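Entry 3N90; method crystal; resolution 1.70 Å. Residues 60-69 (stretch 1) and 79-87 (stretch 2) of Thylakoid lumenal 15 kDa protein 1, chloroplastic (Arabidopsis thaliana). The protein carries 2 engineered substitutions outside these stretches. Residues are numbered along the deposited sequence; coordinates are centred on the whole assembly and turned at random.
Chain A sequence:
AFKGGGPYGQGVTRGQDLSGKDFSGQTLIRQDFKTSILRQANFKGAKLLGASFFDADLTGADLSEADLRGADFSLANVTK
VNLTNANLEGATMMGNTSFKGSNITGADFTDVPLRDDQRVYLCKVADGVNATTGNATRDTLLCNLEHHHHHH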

ATOM      1  N   GLY A  60       8.780  -4.829   4.068  1.00 12.26           N
ATOM      2  CA  GLY A  60       9.793  -4.758   2.990  1.00 13.97           C
ATOM      3  C   GLY A  60       9.327  -4.848   1.545  1.00 13.88           C
ATOM      4  O   GLY A  60      10.157  -4.935   0.610  1.00 13.86           O
ATOM      5  N   ALA A  61       8.003  -4.843   1.355  1.00 13.33           N
ATOM      6  CA  ALA A  61       7.437  -4.946   0.015  1.00 13.42           C
ATOM      7  C   ALA A  61       7.715  -3.666  -0.774  1.00 13.83           C
ATOM      8  O   ALA A  61       7.884  -2.595  -0.179  1.00 16.07           O
ATOM      9  CB  ALA A  61       5.949  -5.214   0.084  1.00 13.18           C
ATOM     10  N   ASP A  62       7.743  -3.788  -2.095  1.00 14.41           N
ATOM     11  CA  ASP A  62       7.783  -2.630  -3.003  1.00 15.44           C
ATOM     12  C   ASP A  62       6.394  -2.308  -3.565  1.00 15.34           C
ATOM     13  O   ASP A  62       5.872  -3.019  -4.425  1.00 15.41           O
ATOM     14  CB  ASP A  62       8.789  -2.879  -4.126  1.00 15.69           C
ATOM     15  CG  ASP A  62       9.138  -1.598  -4.902  1.00 18.17           C
ATOM     16  OD1 ASP A  62       8.494  -0.550  -4.656  1.00 17.74           O
ATOM     17  OD2 ASP A  62      10.038  -1.670  -5.780  1.00 21.65           O
ATOM     18  N   LEU A  63       5.760  -1.272  -3.031  1.00 14.55           N
ATOM     19  CA  LEU A  63       4.508  -0.791  -3.613  1.00 14.11           C
ATOM     20  C   LEU A  63       4.694   0.557  -4.388  1.00 14.09           C
ATOM     21  O   LEU A  63       3.731   1.310  -4.624  1.00 15.41           O
ATOM     22  CB  LEU A  63       3.448  -0.694  -2.527  1.00 14.94           C
ATOM     23  CG  LEU A  63       2.698  -1.984  -2.133  1.00 13.79           C
ATOM     24  CD1 LEU A  63       1.909  -1.588  -0.909  1.00 16.95           C
ATOM     25  CD2 LEU A  63       1.697  -2.405  -3.185  1.00 18.93           C
ATOM     26  N   SER A  64       5.937   0.863  -4.738  1.00 14.82           N
ATOM     27  CA  SER A  64       6.232   2.141  -5.417  1.00 16.07           C
ATOM     28  C   SER A  64       5.446   2.241  -6.724  1.00 16.21           C
ATOM     29  O   SER A  64       5.260   1.234  -7.410  1.00 17.07           O
ATOM     30  CB  SER A  64       7.739   2.362  -5.612  1.00 16.46           C
ATOM     31  OG  SER A  64       8.313   1.422  -6.487  1.00 20.29           O
ATOM     32  N   GLU A  65       4.906   3.426  -6.992  1.00 16.60           N
ATOM     33  CA  GLU A  65       4.109   3.715  -8.195  1.00 18.31           C
ATOM     34  C   GLU A  65       2.856   2.837  -8.382  1.00 17.97           C
ATOM     35  O   GLU A  65       2.251   2.790  -9.468  1.00 18.22           O
ATOM     36  CB  GLU A  65       5.025   3.722  -9.447  1.00 18.88           C
ATOM     37  CG  GLU A  65       5.772   5.084  -9.691  1.00 25.43           C
ATOM     38  CD  GLU A  65       4.939   6.172 -10.438  1.00 31.44           C
ATOM     39  OE1 GLU A  65       3.817   6.547 -10.002  1.00 37.02           O
ATOM     40  OE2 GLU A  65       5.433   6.698 -11.465  1.00 37.41           O
ATOM     41  N   ALA A  66       2.459   2.139  -7.321  1.00 16.71           N
ATOM     42  CA  ALA A  66       1.244   1.348  -7.360  1.00 15.89           C
ATOM     43  C   ALA A  66      -0.020   2.204  -7.320  1.00 15.69           C
ATOM     44  O   ALA A  66      -0.051   3.258  -6.675  1.00 16.12           O
ATOM     45  CB  ALA A  66       1.235   0.342  -6.214  1.00 16.58           C
ATOM     46  N   ASP A  67      -1.066   1.734  -8.000  1.00 14.99           N
ATOM     47  CA  ASP A  67      -2.412   2.272  -7.868  1.00 14.69           C
ATOM     48  C   ASP A  67      -3.099   1.535  -6.731  1.00 13.63           C
ATOM     49  O   ASP A  67      -3.468   0.379  -6.872  1.00 13.62           O
ATOM     50  CB  ASP A  67      -3.165   2.103  -9.194  1.00 15.06           C
ATOM     51  CG  ASP A  67      -4.593   2.628  -9.152  1.00 18.88           C
ATOM     52  OD1 ASP A  67      -5.048   3.143  -8.093  1.00 17.12           O
ATOM     53  OD2 ASP A  67      -5.285   2.502 -10.201  1.00 19.29           O
ATOM     54  N   LEU A  68      -3.201   2.187  -5.562  1.00 13.13           N
ATOM     55  CA  LEU A  68      -3.802   1.599  -4.355  1.00 13.10           C
ATOM     56  C   LEU A  68      -5.118   2.295  -3.981  1.00 13.21           C
ATOM     57  O   LEU A  68      -5.555   2.236  -2.844  1.00 12.87           O
ATOM     58  CB  LEU A  68      -2.808   1.689  -3.179  1.00 11.37           C
ATOM     59  CG  LEU A  68      -1.444   1.015  -3.421  1.00 14.22           C
ATOM     60  CD1 LEU A  68      -0.424   1.459  -2.338  1.00 14.41           C
ATOM     61  CD2 LEU A  68      -1.631  -0.501  -3.479  1.00 15.94           C
ATOM     62  N   ARG A  69      -5.756   2.968  -4.942  1.00 13.34           N
ATOM     63  CA  ARG A  69      -6.997   3.653  -4.620  1.00 14.24           C
ATOM     64  C   ARG A  69      -8.019   2.713  -4.016  1.00 13.29           C
ATOM     65  O   ARG A  69      -8.332   1.641  -4.570  1.00 13.30           O
ATOM     66  CB  ARG A  69      -7.570   4.347  -5.865  1.00 14.52           C
ATOM     67  CG  ARG A  69      -6.634   5.450  -6.389  1.00 16.58           C
ATOM     68  CD  ARG A  69      -7.175   5.980  -7.712  1.00 19.11           C
ATOM     69  NE  ARG A  69      -7.155   4.951  -8.754  1.00 18.86           N
ATOM     70  CZ  ARG A  69      -7.890   4.984  -9.868  1.00 20.58           C
ATOM     71  NH1 ARG A  69      -8.721   6.012 -10.082  1.00 18.49           N
ATOM     72  NH2 ARG A  69      -7.779   4.004 -10.783  1.00 18.46           N
ATOM     73  N   THR A  79       5.504  -2.229   7.423  1.00 15.71           N
ATOM     74  CA  THR A  79       6.792  -1.715   7.890  1.00 17.01           C
ATOM     75  C   THR A  79       7.832  -1.820   6.786  1.00 17.05           C
ATOM     76  O   THR A  79       7.896  -2.815   6.072  1.00 15.91           O
ATOM     77  CB  THR A  79       7.303  -2.456   9.179  1.00 18.25           C
ATOM     78  OG1 THR A  79       7.549  -3.812   8.859  1.00 21.59           O
ATOM     79  CG2 THR A  79       6.295  -2.416  10.298  1.00 18.34           C
ATOM     80  N   LYS A  80       8.663  -0.785   6.640  1.00 17.55           N
ATOM     81  CA  LYS A  80       9.777  -0.820   5.670  1.00 19.08           C
ATOM     82  C   LYS A  80       9.350  -1.080   4.212  1.00 17.56           C
ATOM     83  O   LYS A  80      10.083  -1.676   3.417  1.00 18.68           O
ATOM     84  CB  LYS A  80      10.851  -1.813   6.124  1.00 18.91           C
ATOM     85  CG  LYS A  80      11.545  -1.440   7.424  1.00 21.96           C
ATOM     86  CD  LYS A  80      12.664  -2.458   7.763  1.00 22.08           C
ATOM     87  CE  LYS A  80      13.125  -2.308   9.211  1.00 27.88           C
ATOM     88  NZ  LYS A  80      14.051  -1.129   9.352  1.00 31.24           N
ATOM     89  N   VAL A  81       8.174  -0.576   3.877  1.00 16.43           N
ATOM     90  CA  VAL A  81       7.585  -0.758   2.567  1.00 16.34           C
ATOM     91  C   VAL A  81       7.908   0.479   1.762  1.00 16.67           C
ATOM     92  O   VAL A  81       7.875   1.581   2.292  1.00 17.35           O
ATOM     93  CB  VAL A  81       6.042  -0.884   2.681  1.00 15.14           C
ATOM     94  CG1 VAL A  81       5.361  -0.785   1.311  1.00 14.31           C
ATOM     95  CG2 VAL A  81       5.643  -2.203   3.392  1.00 15.90           C
ATOM     96  N   ASN A  82       8.204   0.293   0.480  1.00 16.31           N
ATOM     97  CA  ASN A  82       8.408   1.419  -0.396  1.00 16.84           C
ATOM     98  C   ASN A  82       7.072   1.851  -0.982  1.00 16.19           C
ATOM     99  O   ASN A  82       6.424   1.093  -1.724  1.00 16.74           O
ATOM    100  CB  ASN A  82       9.415   1.062  -1.478  1.00 17.52           C
ATOM    101  CG  ASN A  82       9.887   2.274  -2.256  1.00 18.73           C
ATOM    102  OD1 ASN A  82       9.329   3.364  -2.137  1.00 18.52           O
ATOM    103  ND2 ASN A  82      10.925   2.080  -3.065  1.00 22.22           N
ATOM    104  N   LEU A  83       6.624   3.041  -0.581  1.00 15.54           N
ATOM    105  CA  LEU A  83       5.397   3.607  -1.114  1.00 15.25           C
ATOM    106  C   LEU A  83       5.616   4.887  -1.964  1.00 15.99           C
ATOM    107  O   LEU A  83       4.680   5.659  -2.178  1.00 15.74           O
ATOM    108  CB  LEU A  83       4.359   3.873  -0.018  1.00 15.94           C
ATOM    109  CG  LEU A  83       3.621   2.667   0.626  1.00 15.73           C
ATOM    110  CD1 LEU A  83       2.943   3.181   1.907  1.00 17.91           C
ATOM    111  CD2 LEU A  83       2.624   2.058  -0.292  1.00 17.36           C
ATOM    112  N   THR A  84       6.835   5.050  -2.457  1.00 17.70           N
ATOM    113  CA  THR A  84       7.183   6.201  -3.296  1.00 18.90           C
ATOM    114  C   THR A  84       6.219   6.270  -4.475  1.00 18.92           C
ATOM    115  O   THR A  84       6.051   5.276  -5.218  1.00 17.88           O
ATOM    116  CB  THR A  84       8.616   6.094  -3.839  1.00 18.69           C
ATOM    117  OG1 THR A  84       9.554   6.058  -2.765  1.00 21.21           O
ATOM    118  CG2 THR A  84       8.938   7.297  -4.760  1.00 20.93           C
ATOM    119  N   ASN A  85       5.564   7.424  -4.611  1.00 19.76           N
ATOM    120  CA  ASN A  85       4.612   7.719  -5.673  1.00 19.74           C
ATOM    121  C   ASN A  85       3.357   6.835  -5.731  1.00 19.11           C
ATOM    122  O   ASN A  85       2.641   6.827  -6.735  1.00 19.46           O
ATOM    123  CB  ASN A  85       5.325   7.718  -7.036  1.00 19.66           C
ATOM    124  CG  ASN A  85       6.236   8.925  -7.216  1.00 22.75           C
ATOM    125  OD1 ASN A  85       5.816  10.054  -6.977  1.00 25.26           O
ATOM    126  ND2 ASN A  85       7.462   8.689  -7.659  1.00 28.27           N
ATOM    127  N   ALA A  86       3.075   6.113  -4.653  1.00 17.41           N
ATOM    128  CA  ALA A  86       1.926   5.255  -4.615  1.00 16.20           C
ATOM    129  C   ALA A  86       0.684   6.115  -4.434  1.00 16.24           C
ATOM    130  O   ALA A  86       0.699   7.113  -3.671  1.00 17.46           O
ATOM    131  CB  ALA A  86       2.062   4.218  -3.475  1.00 15.68           C
ATOM    132  N   ASN A  87      -0.372   5.768  -5.141  1.00 14.58           N
ATOM    133  CA  ASN A  87      -1.636   6.477  -4.983  1.00 16.01           C
ATOM    134  C   ASN A  87      -2.570   5.736  -4.014  1.00 14.77           C
ATOM    135  O   ASN A  87      -3.131   4.677  -4.333  1.00 14.92           O
ATOM    136  CB  ASN A  87      -2.310   6.799  -6.341  1.00 15.83           C
ATOM    137  CG  ASN A  87      -3.565   7.647  -6.183  1.00 18.66           C
ATOM    138  OD1 ASN A  87      -3.932   8.042  -5.073  1.00 19.04           O
ATOM    139  ND2 ASN A  87      -4.234   7.941  -7.296  1.00 19.03           N
TER

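Two stretches without regular helix or strand pair through their backbones, in steps of five residues (D62 with N82, D67 with N87), their buried leucines, alanines and valine packed inside and most of their polar residues partly exposed, S64 and N87 being buried; together they bury 696 Å². At the apolar centre, L83 CD2 touches two leucines of the other stretch, 3.6 Å from L63 CB and 3.7 Å from L68 CD1. The CA-to-CB bond of L83 points away, but its end comes nearer. L63, L68 and L83 share the m,t rotamer. A86 fits beside them, its CB 3.9 Å from L68 CD1 and 3.5 Å from L63 O; the methyl of A86 lies in contact with both. V81 extends the apolar layer, with CG1 4.2 Å from L63 CD1 and CG2 4.5 Å from A61 CB.

Beside this apolar centre the backbones are joined by hydrogen bonds. N82 N donates to A61 O (3.0 Å) and L63 N to N82 O (2.8 Å), bridging D62 with N82; five residues on, N87 N donates to A66 O (3.0 Å) and L68 N to N87 O (2.8 Å), bridging D67 with N87. Between them, E65 N donates to T84 O (2.8 Å), which also receives a CA-H...O contact from S64 CA (3.1 Å). Type II turns, L63 to A66 and L83 to A86, bend both chains alike. At one end G60 N donates to T79 O (3.0 Å); the positive phi of G60 suits glycine.

At the polar edge, side chains brace their own stretch. D62 OD1 accepts from S64 N (2.9 Å) and S64 OG (2.7 Å); N82 OD1 likewise accepts from T84 N (3.0 Å) and T84 OG1 (2.8 Å). R69 NE forms a salt bridge with D67 OD1 (2.9 Å), and R69 CD packs 3.6 Å from ND2 of the buried N87.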